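PDB 4L8N: PDZ domain protein, which is of unknown function but pairs N-terminal and C-terminal PDZ domains with a DUF4136 domain and binds magnesium. Local coordinates for residues L160-N165 with Q189-F193; A238-F244 with E263-E269; Q243-R247 with V282-C286; W260-A264 with M285-Y289; Y291-G295 with T453-K457. One frame throughout, in Å; residues are numbered along the deposited sequence. Where two conformers were deposited one is given.

Overall arrangement
Contacts 1 to 4 lie in the DUF4136 region and share one mixed sheet. Contact 2 is the hairpin of strands 240-250 and 258-268. Contact 1 packs helix 158-175 on strand 186-196, the next strand beyond 240-250. Contacts 3 and 4 use Met-285 and Cys-286 against the two hairpin strands, and their centres are about 5 Å apart. Contact 5 follows in the same loop as contact 4, about 10 Å away centre to centre, and meets the C-terminal strand. A magnesium ion lies about 3 Å from the side chain of Glu-239 in contact 2; Asp-270, next to Glu-269, is also a magnesium-binding residue. The centres of contacts 3 and 5 are about 13 and 22 Å from that of contact 2.

Contact 1: L160-N165 with Q189-F193; sequences LETVIN and QTFYF
Tyr-192 and Glu-161 form the direct hydrogen bond between helix residues 160-165 and strand residues 189-193. Tyr-192 OH donates to Glu-161 OE2 at 2.7 Å. The carboxylate oxygen receives it on its anti lone pair, on the side away from OE1, and it sits in the plane of the phenol ring, at the edge. The carboxylate and ring planes are turned 70° apart. Glu-161 OE1 has its own partner in the backbone N of Asp-154, which probably fixes the rotation of the carboxylate.

A second polar link runs through water. The water donates to Asn-165 OD1 at 2.7 Å and lies 3.1 Å from Thr-190 OG1.

These residues belong to an alpha/beta layer. Helix 158-175 follows strand 147-150 and leads to the short strand 178-179, its parallel neighbour, so strand, helix and strand make a beta-alpha-beta crossover. Strand 186-196 runs parallel to strand 147-150 on its other side. The axes of residues 160-165 and 189-193 are inclined at 124°.

Apolar contacts fill the space between the polar ones. Leu-160 CD2 lies over one face of the Tyr-192 ring, 3.9 Å from the ring centroid, as a CH-pi contact. It sits somewhat toward the rim, nearest CE1. Ile-164 splits its two branches between the strand residues. With CG1 anti to the carbonyl carbon (chi1 -62°), CD1 reaches Tyr-192 CD2 at 3.8 Å. The other branch, CG2, slides past Thr-190 and meets its CG2 methyl at 3.6 Å. Ile-164 also touches Phe-244 of the neighbouring strand, and Leu-274 of helix 274-285 packs against both Leu-160 and Tyr-192.

Contact 2: A238-F244 with E263-E269; sequences AEYLLQF and EANELLE
The Tyr-240 ring has the backbone O of Glu-269 at its edge, near the ring plane, and it meets the Phe-194 ring of strand 186-196 with planes about 15° apart. Tyr-240 belongs to an antiparallel beta hairpin, made by strands 240-250 and 258-268. The amide of Asn-265 stands beside the chain of Gln-243, both pointing the same way, with Gln-243 CG 3.5 Å from Asn-265 OD1. The same amide donates from ND2 to Glu-263 OE2 at 2.7 Å. OE2 lies in the amide plane and is met on its anti side; the bond probably fixes the rotation of the Asn-265 amide.

Tyr-240 with Leu-268, Leu-242 with Glu-266 and Phe-244 with Ala-264 are hydrogen-bonded pairs. The bond from Ala-264 N to Phe-244 O is 2.7 Å and almost straight. A classic beta bulge ends this pairing: Glu-239 and Tyr-240 both face Leu-268. The bond from Glu-239 N to Leu-268 O is weak. Tyr-240 N makes the straighter one (168° at H), at 3.2 Å from Leu-268 O.

Glu-239, in the bulge, is a magnesium-binding residue, as is Asp-270 just after the segment; the side chain of Glu-239 is about 3 Å from a bound magnesium ion. The end of Glu-266 leads away from residues 238-244, to Tyr-277 OH and, as a salt bridge, to Arg-215 of the second subunit.

On the face with Gln-243 and Asn-265, Leu-241 and Leu-267 lie side by side, their CD2 methyls 3.5 Å apart.

Contact 3: Q243-R247 with V282-C286; sequences QFGIR and VPLMC
Ile-246 and Val-282 are the closest backbone positions, their CA atoms 8.3 Å apart, so strand and helix meet through side chains and no hydrogen bond crosses.

Phe-244 points its CG away from its own backbone N (chi1 177°) and extends toward the helix. Two side chains meet the ring at its edge, near its plane. Val-282 brings its CG2 methyl to 3.6 Å from Phe-244 CZ. The selenium of Met-285, a selenomethionine, comes to 3.5 Å from Phe-244 CD2. This is a Met-aromatic contact of the edge kind, with SE 4.7 Å from the ring centroid.

The Met-285 chain then bends at its last torsion (chi3 68°) and turns CE back toward the strand. There CE touches Ile-246 CD1 at 3.8 Å. The same Ile-246 methyl also meets Cys-286 SG at 3.8 Å and, more loosely, Val-282 CG2. A leucine in place of Phe-244 would probably lose the flat edge that both Val-282 and the selenium rest on, opening a gap between strand and helix.

The contact is wholly buried and joins helix 274-285 to the sheet. Cys-167 and Glu-171 of helix 158-175 touch Val-282. Met-285 reaches the next strands too, through Cys-262 of strand 258-268 and Phe-131 of strand 123-135.

Contact 4: W260-A264 with M285-Y289; sequences WECEA and MCMQY
Trp-260 lies with one face of its indole under Tyr-289. The tyrosine directs its ring edge at the five-membered ring, an edge-to-face (T-shaped) pair with planes 74° apart and centroids 5.0 Å apart. Its CD1 comes 3.6 Å from Trp-260 CG. The CB of Tyr-289 covers the six-membered ring, 4.1 Å from its centroid, as a CH-pi contact. Both aromatic residues turn CG anti to the backbone N, Trp-260 with chi1 -176°, and this swings the indole out from strand 258-268 to the loop after helix 274-285.

The far edge of the indole meets backbone. Met-285 O lies in the ring plane, 3.5 Å from Trp-260 CZ2 and about as far from CH2. The pyrrole N-H has two acceptors near it. Its main partner is Thr-292 OG1; the bond from Trp-260 NE1 to Gln-288 O, at 3.2 Å, is weak and bent. Thr-292 OG1 is itself hydrogen-bonded to Gln-288 O, so the three groups form a small closed cluster.

Further along the strand, Cys-262 faces the end of Met-285. The selenomethionine methyl CE is 3.3 Å from Cys-262 O and 3.8 Å from Cys-262 SG. Lys-175 of helix 158-175 ties the loop from another side, through Cys-286 O and Tyr-289 O.

The contact therefore combines a buried apolar patch with a few backbone carbonyls. The single polar atom of the indole is satisfied by Thr-292, so burying the ring probably costs little.

Contact 5: Y291-G295 with T453-K457; sequences YTKYG and TVEIK
Lys-293 and Tyr-294 reach the C-terminal carboxylate of Lys-457 through different torsions. Lys-293 has CG between its backbone N and carbonyl carbon (chi1 57°), and its chain runs out extended from there. Tyr-294 instead has CG anti to the carbonyl carbon (chi1 -63°), which carries its ring alongside Ile-456.

The contact joins the loop between helix 274-285 and strand 298-309 to the end of strand 438-456, the last strand of the chain. Strands 298-309 and 438-456 are antiparallel neighbours in the mixed sheet.

Two donors grip Lys-457 O from opposite faces of its plane. Tyr-294 OH donates to it at 2.6 Å. Lys-293 NZ donates to the same Lys-457 O at 3.2 Å, coming in well off the axis. Lys-293 NZ also makes a salt bridge to Lys-457 OXT at 3.5 Å. Its strongest partner is Asp-17, so the lysine bridges the C-terminal carboxylate and a residue of the N-terminal PDZ domain. Lys-293 probably balances part of the carboxylate charge, though its ammonium is also held by Asp-17. The side chain of Lys-457 turns elsewhere, to Glu-126.

A phenylalanine in place of Tyr-294 would probably leave Lys-457 O without one of its two donors and the chain end freer to move.

Lys-457 O and Ile-456 CG2 both lie at the edge of the Tyr-294 ring, near its plane. Ile-456 CG2 is 3.4 Å from Tyr-294 CE2.

Contact 1: L160-N165 with Q189-F193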
# COMPACT_ATOMS: atom_id res chain seq x y z
N LEU A 160 8.07 23.02 9.75
CA LEU A 160 7.14 21.95 9.35
C LEU A 160 6.70 21.09 10.55
O LEU A 160 5.50 20.91 10.74
CB LEU A 160 7.79 21.07 8.26
CG LEU A 160 7.13 19.71 7.93
CD1 LEU A 160 5.75 19.88 7.28
CD2 LEU A 160 8.02 18.91 7.03
N GLU A 161 7.65 20.57 11.34
CA GLU A 161 7.39 19.71 12.51
C GLU A 161 6.51 20.39 13.57
O GLU A 161 5.75 19.70 14.24
CB GLU A 161 8.69 19.23 13.14
CG GLU A 161 9.38 18.18 12.28
CD GLU A 161 10.46 17.34 12.95
OE1 GLU A 161 10.44 17.19 14.19
OE2 GLU A 161 11.30 16.78 12.20
N THR A 162 6.60 21.72 13.69
CA THR A 162 5.79 22.50 14.63
C THR A 162 4.34 22.51 14.16
O THR A 162 3.45 22.39 14.99
CB THR A 162 6.39 23.89 14.82
OG1 THR A 162 7.68 23.72 15.39
CG2 THR A 162 5.55 24.78 15.73
N VAL A 163 4.11 22.63 12.83
CA VAL A 163 2.76 22.65 12.24
C VAL A 163 2.10 21.29 12.47
O VAL A 163 1.00 21.25 13.01
CB VAL A 163 2.77 23.05 10.73
CG1 VAL A 163 1.39 22.87 10.10
CG2 VAL A 163 3.27 24.48 10.56
N ILE A 164 2.80 20.20 12.09
CA ILE A 164 2.37 18.82 12.27
C ILE A 164 1.95 18.57 13.74
O ILE A 164 0.81 18.20 13.99
CB ILE A 164 3.48 17.81 11.81
CG1 ILE A 164 3.81 17.95 10.30
CG2 ILE A 164 3.08 16.37 12.14
CD1 ILE A 164 5.06 17.14 9.83
N ASN A 165 2.85 18.81 14.69
CA ASN A 165 2.62 18.59 16.12
C ASN A 165 1.45 19.44 16.68
O ASN A 165 0.73 18.96 17.55
CB ASN A 165 3.90 18.82 16.91
CG ASN A 165 5.00 17.82 16.65
OD1 ASN A 165 4.81 16.75 16.05
ND2 ASN A 165 6.18 18.10 17.17
N GLN A 189 5.57 10.63 17.63
CA GLN A 189 6.65 10.73 16.65
C GLN A 189 6.08 10.80 15.23
O GLN A 189 5.18 10.04 14.89
CB GLN A 189 7.62 9.54 16.78
CG GLN A 189 9.02 9.77 16.20
CD GLN A 189 10.08 8.87 16.83
OE1 GLN A 189 10.16 7.66 16.57
NE2 GLN A 189 10.93 9.46 17.68
N THR A 190 6.59 11.72 14.42
CA THR A 190 6.12 11.81 13.04
C THR A 190 7.26 11.59 12.10
O THR A 190 8.41 11.95 12.37
CB THR A 190 5.37 13.10 12.71
OG1 THR A 190 6.13 14.24 13.10
CG2 THR A 190 4.02 13.13 13.33
N PHE A 191 6.92 10.94 11.01
CA PHE A 191 7.81 10.70 9.90
C PHE A 191 7.10 11.19 8.63
O PHE A 191 5.87 11.19 8.53
CB PHE A 191 8.27 9.24 9.84
CG PHE A 191 7.18 8.20 9.82
CD1 PHE A 191 6.46 7.89 10.98
CD2 PHE A 191 6.91 7.48 8.67
CE1 PHE A 191 5.49 6.89 10.96
CE2 PHE A 191 5.95 6.48 8.66
CZ PHE A 191 5.25 6.18 9.81
N TYR A 192 7.89 11.69 7.68
CA TYR A 192 7.39 12.26 6.43
C TYR A 192 8.47 12.19 5.37
O TYR A 192 9.66 12.14 5.68
CB TYR A 192 6.93 13.73 6.63
CG TYR A 192 7.91 14.57 7.41
CD1 TYR A 192 9.00 15.17 6.78
CD2 TYR A 192 7.80 14.70 8.79
CE1 TYR A 192 9.95 15.89 7.50
CE2 TYR A 192 8.72 15.45 9.52
CZ TYR A 192 9.80 16.04 8.87
OH TYR A 192 10.73 16.76 9.57
N PHE A 193 8.04 12.19 4.12
CA PHE A 193 8.89 12.15 2.94
C PHE A 193 8.14 12.75 1.76
O PHE A 193 6.95 12.51 1.60
CB PHE A 193 9.32 10.70 2.63
CG PHE A 193 10.16 10.50 1.39
CD1 PHE A 193 11.56 10.58 1.45
CD2 PHE A 193 9.57 10.22 0.16
CE1 PHE A 193 12.35 10.38 0.30
CE2 PHE A 193 10.36 10.04 -1.00
CZ PHE A 193 11.74 10.10 -0.91
O HOH W 1 6.39 14.53 16.18

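Contact 2: A238-F244 with E263-E269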
# COMPACT_ATOMS: atom_id res chain seq x y z
N ALA A 238 2.67 8.56 -11.45
CA ALA A 238 3.01 9.53 -10.41
C ALA A 238 4.42 10.10 -10.57
O ALA A 238 5.38 9.34 -10.58
CB ALA A 238 2.87 8.88 -9.04
N GLU A 239 4.54 11.44 -10.63
CA GLU A 239 5.85 12.12 -10.72
C GLU A 239 6.50 12.13 -9.36
O GLU A 239 7.70 11.94 -9.26
CB GLU A 239 5.76 13.58 -11.23
CG GLU A 239 4.65 13.91 -12.21
CD GLU A 239 4.71 15.29 -12.86
OE1 GLU A 239 5.71 16.01 -12.67
OE2 GLU A 239 3.73 15.64 -13.56
N TYR A 240 5.68 12.42 -8.32
CA TYR A 240 6.09 12.58 -6.92
C TYR A 240 5.48 11.53 -5.97
O TYR A 240 4.40 10.98 -6.20
CB TYR A 240 5.67 13.98 -6.43
CG TYR A 240 6.31 15.13 -7.16
CD1 TYR A 240 7.56 15.62 -6.78
CD2 TYR A 240 5.66 15.75 -8.23
CE1 TYR A 240 8.15 16.69 -7.45
CE2 TYR A 240 6.23 16.83 -8.89
CZ TYR A 240 7.47 17.31 -8.50
OH TYR A 240 8.03 18.39 -9.13
N LEU A 241 6.19 11.30 -4.86
CA LEU A 241 5.77 10.39 -3.79
C LEU A 241 5.70 11.15 -2.48
O LEU A 241 6.60 11.95 -2.16
CB LEU A 241 6.71 9.17 -3.66
CG LEU A 241 6.94 8.34 -4.93
CD1 LEU A 241 8.15 7.44 -4.78
CD2 LEU A 241 5.68 7.59 -5.37
N LEU A 242 4.62 10.91 -1.74
CA LEU A 242 4.39 11.54 -0.45
C LEU A 242 4.15 10.49 0.62
O LEU A 242 3.29 9.60 0.47
CB LEU A 242 3.21 12.55 -0.49
CG LEU A 242 3.10 13.52 0.71
CD1 LEU A 242 2.59 14.90 0.27
CD2 LEU A 242 2.17 12.97 1.82
N GLN A 243 4.88 10.65 1.72
CA GLN A 243 4.71 9.82 2.89
C GLN A 243 4.47 10.72 4.10
O GLN A 243 5.13 11.76 4.26
CB GLN A 243 5.91 8.89 3.13
CG GLN A 243 5.68 7.92 4.30
CD GLN A 243 6.90 7.16 4.71
OE1 GLN A 243 7.03 5.97 4.42
NE2 GLN A 243 7.80 7.81 5.44
N PHE A 244 3.52 10.34 4.94
CA PHE A 244 3.21 11.06 6.17
C PHE A 244 2.69 10.05 7.19
O PHE A 244 1.76 9.30 6.92
CB PHE A 244 2.24 12.25 5.95
CG PHE A 244 1.87 12.96 7.23
CD1 PHE A 244 2.83 13.67 7.95
CD2 PHE A 244 0.58 12.90 7.73
CE1 PHE A 244 2.50 14.28 9.16
CE2 PHE A 244 0.25 13.53 8.94
CZ PHE A 244 1.22 14.20 9.65
N GLU A 263 0.14 5.54 8.70
CA GLU A 263 1.00 5.96 7.61
C GLU A 263 0.19 6.19 6.35
O GLU A 263 -0.55 5.31 5.91
CB GLU A 263 2.10 4.91 7.35
CG GLU A 263 3.30 5.41 6.57
CD GLU A 263 4.30 4.34 6.18
OE1 GLU A 263 4.97 3.78 7.08
OE2 GLU A 263 4.43 4.08 4.97
N ALA A 264 0.29 7.38 5.81
CA ALA A 264 -0.34 7.77 4.55
C ALA A 264 0.72 7.76 3.45
O ALA A 264 1.81 8.35 3.62
CB ALA A 264 -0.98 9.14 4.68
N ASN A 265 0.41 7.04 2.37
CA ASN A 265 1.27 6.95 1.19
C ASN A 265 0.46 7.38 -0.01
O ASN A 265 -0.49 6.71 -0.43
CB ASN A 265 1.88 5.56 1.03
CG ASN A 265 2.91 5.28 2.09
OD1 ASN A 265 4.03 5.82 2.06
ND2 ASN A 265 2.54 4.42 3.05
N GLU A 266 0.81 8.57 -0.52
CA GLU A 266 0.09 9.25 -1.59
C GLU A 266 0.88 9.29 -2.91
O GLU A 266 2.07 9.59 -2.91
CB GLU A 266 -0.20 10.68 -1.10
CG GLU A 266 -1.54 11.23 -1.53
CD GLU A 266 -2.76 10.58 -0.90
OE1 GLU A 266 -3.00 10.83 0.30
OE2 GLU A 266 -3.51 9.89 -1.63
N LEU A 267 0.21 8.96 -4.04
CA LEU A 267 0.82 9.03 -5.39
C LEU A 267 0.45 10.37 -6.01
O LEU A 267 -0.72 10.62 -6.31
CB LEU A 267 0.42 7.86 -6.31
CG LEU A 267 0.94 6.46 -5.97
CD1 LEU A 267 0.58 5.49 -7.07
CD2 LEU A 267 2.44 6.45 -5.78
N LEU A 268 1.45 11.24 -6.18
CA LEU A 268 1.22 12.60 -6.62
C LEU A 268 1.54 12.91 -8.08
O LEU A 268 2.53 12.45 -8.65
CB LEU A 268 2.01 13.56 -5.74
CG LEU A 268 1.20 14.15 -4.61
CD1 LEU A 268 1.00 13.17 -3.49
CD2 LEU A 268 1.88 15.33 -4.07
N GLU A 269 0.67 13.79 -8.62
CA GLU A 269 0.68 14.35 -9.98
C GLU A 269 1.56 15.61 -10.00
O GLU A 269 2.34 15.77 -10.95
CB GLU A 269 -0.75 14.69 -10.45
CG GLU A 269 -1.77 13.58 -10.26
CD GLU A 269 -3.14 13.86 -10.84
OE1 GLU A 269 -3.97 14.51 -10.15
OE2 GLU A 269 -3.40 13.43 -11.99

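Contact 3: Q243-R247 with V282-C286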
# COMPACT_ATOMS: atom_id res chain seq x y z
N GLN A 243 4.88 10.65 1.72
CA GLN A 243 4.71 9.82 2.89
C GLN A 243 4.47 10.72 4.10
O GLN A 243 5.13 11.76 4.26
CB GLN A 243 5.91 8.89 3.13
CG GLN A 243 5.68 7.92 4.30
CD GLN A 243 6.90 7.16 4.71
OE1 GLN A 243 7.03 5.97 4.42
NE2 GLN A 243 7.80 7.81 5.44
N PHE A 244 3.52 10.34 4.94
CA PHE A 244 3.21 11.06 6.17
C PHE A 244 2.69 10.05 7.19
O PHE A 244 1.76 9.30 6.92
CB PHE A 244 2.24 12.25 5.95
CG PHE A 244 1.87 12.96 7.23
CD1 PHE A 244 2.83 13.67 7.95
CD2 PHE A 244 0.58 12.90 7.73
CE1 PHE A 244 2.50 14.28 9.16
CE2 PHE A 244 0.25 13.53 8.94
CZ PHE A 244 1.22 14.20 9.65
N GLY A 245 3.35 10.01 8.34
CA GLY A 245 2.99 9.09 9.41
C GLY A 245 2.98 9.67 10.80
O GLY A 245 3.70 10.63 11.10
N ILE A 246 2.13 9.07 11.66
CA ILE A 246 2.01 9.38 13.09
C ILE A 246 2.33 8.07 13.84
O ILE A 246 1.77 7.01 13.50
CB ILE A 246 0.63 10.00 13.50
CG1 ILE A 246 0.28 11.25 12.66
CG2 ILE A 246 0.56 10.31 15.00
CD1 ILE A 246 -1.23 11.71 12.75
N ARG A 247 3.25 8.15 14.82
CA ARG A 247 3.67 7.03 15.65
C ARG A 247 3.34 7.35 17.10
O ARG A 247 3.77 8.40 17.59
CB ARG A 247 5.17 6.75 15.46
CG ARG A 247 5.58 5.29 15.68
CD ARG A 247 7.06 5.05 15.37
NE ARG A 247 7.27 4.28 14.15
CZ ARG A 247 7.86 4.74 13.05
NH1 ARG A 247 8.34 5.98 13.02
NH2 ARG A 247 7.99 3.97 11.98
N VAL A 282 -4.20 14.87 9.23
CA VAL A 282 -4.07 14.55 10.67
C VAL A 282 -5.49 14.29 11.28
O VAL A 282 -5.67 13.24 11.92
CB VAL A 282 -3.28 15.63 11.49
CG1 VAL A 282 -3.62 15.57 12.98
CG2 VAL A 282 -1.78 15.50 11.27
N PRO A 283 -6.51 15.18 11.07
CA PRO A 283 -7.85 14.92 11.65
C PRO A 283 -8.54 13.65 11.10
O PRO A 283 -9.26 12.99 11.83
CB PRO A 283 -8.66 16.18 11.31
CG PRO A 283 -7.66 17.21 10.93
CD PRO A 283 -6.51 16.48 10.35
N LEU A 284 -8.32 13.31 9.82
CA LEU A 284 -8.90 12.09 9.23
C LEU A 284 -8.18 10.84 9.77
O LEU A 284 -8.84 9.87 10.16
CB LEU A 284 -8.85 12.12 7.69
CG LEU A 284 -9.61 13.23 6.97
CD1 LEU A 284 -9.19 13.28 5.52
CD2 LEU A 284 -11.14 13.07 7.11
N MSE A 285 -6.83 10.87 9.81
CA MSE A 285 -5.96 9.80 10.34
C MSE A 285 -6.23 9.49 11.81
O MSE A 285 -6.26 8.32 12.18
CB MSE A 285 -4.49 10.21 10.18
CG MSE A 285 -4.00 10.13 8.76
SE MSE A 285 -2.28 10.94 8.49
CE MSE A 285 -1.29 9.71 9.47
N CYS A 286 -6.42 10.52 12.64
CA CYS A 286 -6.64 10.34 14.08
C CYS A 286 -8.06 9.92 14.44
O CYS A 286 -8.30 9.58 15.61
CB CYS A 286 -6.22 11.58 14.85
SG CYS A 286 -4.44 11.88 14.79

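Contact 4: W260-A264 with M285-Y289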
# COMPACT_ATOMS: atom_id res chain seq x y z
N TRP A 260 0.16 2.37 18.35
CA TRP A 260 -0.62 2.72 17.19
C TRP A 260 0.24 3.56 16.25
O TRP A 260 0.99 4.45 16.70
CB TRP A 260 -1.85 3.54 17.68
CG TRP A 260 -2.86 3.93 16.64
CD1 TRP A 260 -4.04 3.29 16.37
CD2 TRP A 260 -2.89 5.15 15.89
NE1 TRP A 260 -4.77 4.00 15.46
CE2 TRP A 260 -4.09 5.14 15.13
CE3 TRP A 260 -2.02 6.25 15.77
CZ2 TRP A 260 -4.44 6.20 14.29
CZ3 TRP A 260 -2.34 7.26 14.89
CH2 TRP A 260 -3.57 7.26 14.20
N GLU A 261 0.13 3.25 14.94
CA GLU A 261 0.86 3.91 13.88
C GLU A 261 -0.04 4.02 12.67
O GLU A 261 -0.72 3.06 12.32
CB GLU A 261 2.17 3.15 13.54
CG GLU A 261 3.15 3.90 12.63
CD GLU A 261 4.50 3.25 12.37
OE1 GLU A 261 5.23 2.98 13.34
OE2 GLU A 261 4.86 3.07 11.18
N CYS A 262 -0.09 5.22 12.09
CA CYS A 262 -0.87 5.51 10.89
C CYS A 262 0.04 6.17 9.88
O CYS A 262 0.70 7.18 10.19
CB CYS A 262 -2.10 6.35 11.18
SG CYS A 262 -3.26 6.44 9.78
N GLU A 263 0.14 5.54 8.70
CA GLU A 263 1.00 5.96 7.61
C GLU A 263 0.19 6.19 6.35
O GLU A 263 -0.55 5.31 5.91
CB GLU A 263 2.10 4.91 7.35
CG GLU A 263 3.30 5.41 6.57
CD GLU A 263 4.30 4.34 6.18
OE1 GLU A 263 4.97 3.78 7.08
OE2 GLU A 263 4.43 4.08 4.97
N ALA A 264 0.29 7.38 5.81
CA ALA A 264 -0.34 7.77 4.55
C ALA A 264 0.72 7.76 3.45
O ALA A 264 1.81 8.35 3.62
CB ALA A 264 -0.98 9.14 4.68
N MSE A 285 -6.83 10.87 9.81
CA MSE A 285 -5.96 9.80 10.34
C MSE A 285 -6.23 9.49 11.81
O MSE A 285 -6.26 8.32 12.18
CB MSE A 285 -4.49 10.21 10.18
CG MSE A 285 -4.00 10.13 8.76
SE MSE A 285 -2.28 10.94 8.49
CE MSE A 285 -1.29 9.71 9.47
N CYS A 286 -6.42 10.52 12.64
CA CYS A 286 -6.64 10.34 14.08
C CYS A 286 -8.06 9.92 14.44
O CYS A 286 -8.30 9.58 15.61
CB CYS A 286 -6.22 11.58 14.85
SG CYS A 286 -4.44 11.88 14.79
N MSE A 287 -8.99 9.87 13.47
CA MSE A 287 -10.36 9.39 13.75
C MSE A 287 -10.31 7.90 14.15
O MSE A 287 -11.26 7.39 14.76
CB MSE A 287 -11.29 9.62 12.57
CG MSE A 287 -11.98 10.97 12.64
SE MSE A 287 -13.13 11.37 11.12
CE MSE A 287 -14.45 10.18 11.51
N GLN A 288 -9.19 7.20 13.81
CA GLN A 288 -9.04 5.81 14.18
C GLN A 288 -8.24 5.65 15.47
O GLN A 288 -7.94 4.52 15.84
CB GLN A 288 -8.46 4.96 13.05
CG GLN A 288 -9.52 4.72 11.97
CD GLN A 288 -9.28 3.47 11.23
OE1 GLN A 288 -10.03 2.49 11.36
NE2 GLN A 288 -8.20 3.46 10.46
N TYR A 289 -7.96 6.75 16.20
CA TYR A 289 -7.35 6.67 17.53
C TYR A 289 -8.40 7.11 18.57
O TYR A 289 -8.86 8.25 18.49
CB TYR A 289 -6.04 7.47 17.69
CG TYR A 289 -5.35 7.08 18.99
CD1 TYR A 289 -4.65 5.88 19.09
CD2 TYR A 289 -5.57 7.82 20.16
CE1 TYR A 289 -4.11 5.46 20.32
CE2 TYR A 289 -5.04 7.40 21.39
CZ TYR A 289 -4.30 6.22 21.46
OH TYR A 289 -3.77 5.79 22.65

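Contact 5: Y291-G295 with T453-K457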
# COMPACT_ATOMS: atom_id res chain seq x y z
N TYR A 291 -10.19 4.06 18.36
CA TYR A 291 -10.99 3.02 17.74
C TYR A 291 -10.59 2.80 16.28
O TYR A 291 -11.01 3.55 15.40
CB TYR A 291 -12.48 3.35 17.89
CG TYR A 291 -13.41 2.27 17.40
CD1 TYR A 291 -13.28 0.96 17.85
CD2 TYR A 291 -14.45 2.56 16.52
CE1 TYR A 291 -14.15 -0.04 17.40
CE2 TYR A 291 -15.32 1.58 16.08
CZ TYR A 291 -15.17 0.27 16.52
OH TYR A 291 -16.05 -0.69 16.09
N THR A 292 -9.78 1.76 16.04
CA THR A 292 -9.28 1.31 14.75
C THR A 292 -10.08 0.10 14.27
O THR A 292 -10.07 -0.95 14.92
CB THR A 292 -7.77 0.98 14.85
OG1 THR A 292 -7.03 2.13 15.26
CG2 THR A 292 -7.18 0.46 13.55
N LYS A 293 -10.77 0.23 13.12
CA LYS A 293 -11.47 -0.90 12.53
C LYS A 293 -10.98 -1.18 11.08
O LYS A 293 -11.15 -2.30 10.61
CB LYS A 293 -13.00 -0.84 12.65
CG LYS A 293 -13.74 0.36 12.09
CD LYS A 293 -15.25 0.05 12.08
CE LYS A 293 -16.11 1.27 11.83
NZ LYS A 293 -17.48 0.90 11.39
N TYR A 294 -10.30 -0.23 10.42
CA TYR A 294 -9.73 -0.39 9.06
C TYR A 294 -8.22 -0.30 9.07
O TYR A 294 -7.67 0.75 9.40
CB TYR A 294 -10.30 0.64 8.08
CG TYR A 294 -11.79 0.48 7.91
CD1 TYR A 294 -12.31 -0.55 7.13
CD2 TYR A 294 -12.68 1.29 8.61
CE1 TYR A 294 -13.68 -0.75 7.03
CE2 TYR A 294 -14.05 1.11 8.50
CZ TYR A 294 -14.55 0.09 7.71
OH TYR A 294 -15.90 -0.11 7.59
N GLY A 295 -7.56 -1.38 8.68
CA GLY A 295 -6.11 -1.41 8.64
C GLY A 295 -5.45 -0.84 7.41
O GLY A 295 -4.33 -0.34 7.50
N THR A 453 -21.73 15.70 9.27
CA THR A 453 -21.33 14.46 9.91
C THR A 453 -20.21 13.87 9.08
O THR A 453 -20.38 13.66 7.88
CB THR A 453 -22.53 13.53 10.07
OG1 THR A 453 -23.40 14.10 11.04
CG2 THR A 453 -22.13 12.11 10.49
N VAL A 454 -19.04 13.68 9.69
CA VAL A 454 -17.88 13.04 9.04
C VAL A 454 -17.70 11.76 9.81
O VAL A 454 -17.37 11.79 11.01
CB VAL A 454 -16.61 13.91 8.95
CG1 VAL A 454 -15.50 13.17 8.18
CG2 VAL A 454 -16.92 15.25 8.29
N GLU A 455 -18.06 10.64 9.18
CA GLU A 455 -18.06 9.33 9.83
C GLU A 455 -17.18 8.30 9.10
O GLU A 455 -17.11 8.32 7.87
CB GLU A 455 -19.50 8.83 9.84
CG GLU A 455 -19.82 7.77 10.88
CD GLU A 455 -21.20 7.14 10.77
OE1 GLU A 455 -22.11 7.78 10.20
OE2 GLU A 455 -21.36 6.00 11.26
N ILE A 456 -16.54 7.38 9.84
CA ILE A 456 -15.84 6.26 9.21
C ILE A 456 -16.94 5.22 9.01
O ILE A 456 -17.59 4.85 9.99
CB ILE A 456 -14.60 5.75 10.00
CG1 ILE A 456 -13.44 6.72 9.79
CG2 ILE A 456 -14.21 4.32 9.58
CD1 ILE A 456 -12.33 6.58 10.66
N LYS A 457 -17.18 4.82 7.74
CA LYS A 457 -18.24 3.88 7.31
C LYS A 457 -18.36 2.63 8.22
O LYS A 457 -17.37 1.87 8.33
CB LYS A 457 -18.06 3.45 5.84
CG LYS A 457 -18.34 4.58 4.83
CD LYS A 457 -18.73 4.07 3.45
CE LYS A 457 -20.16 3.55 3.41
NZ LYS A 457 -20.51 3.01 2.07
OXT LYS A 457 -19.41 2.48 8.88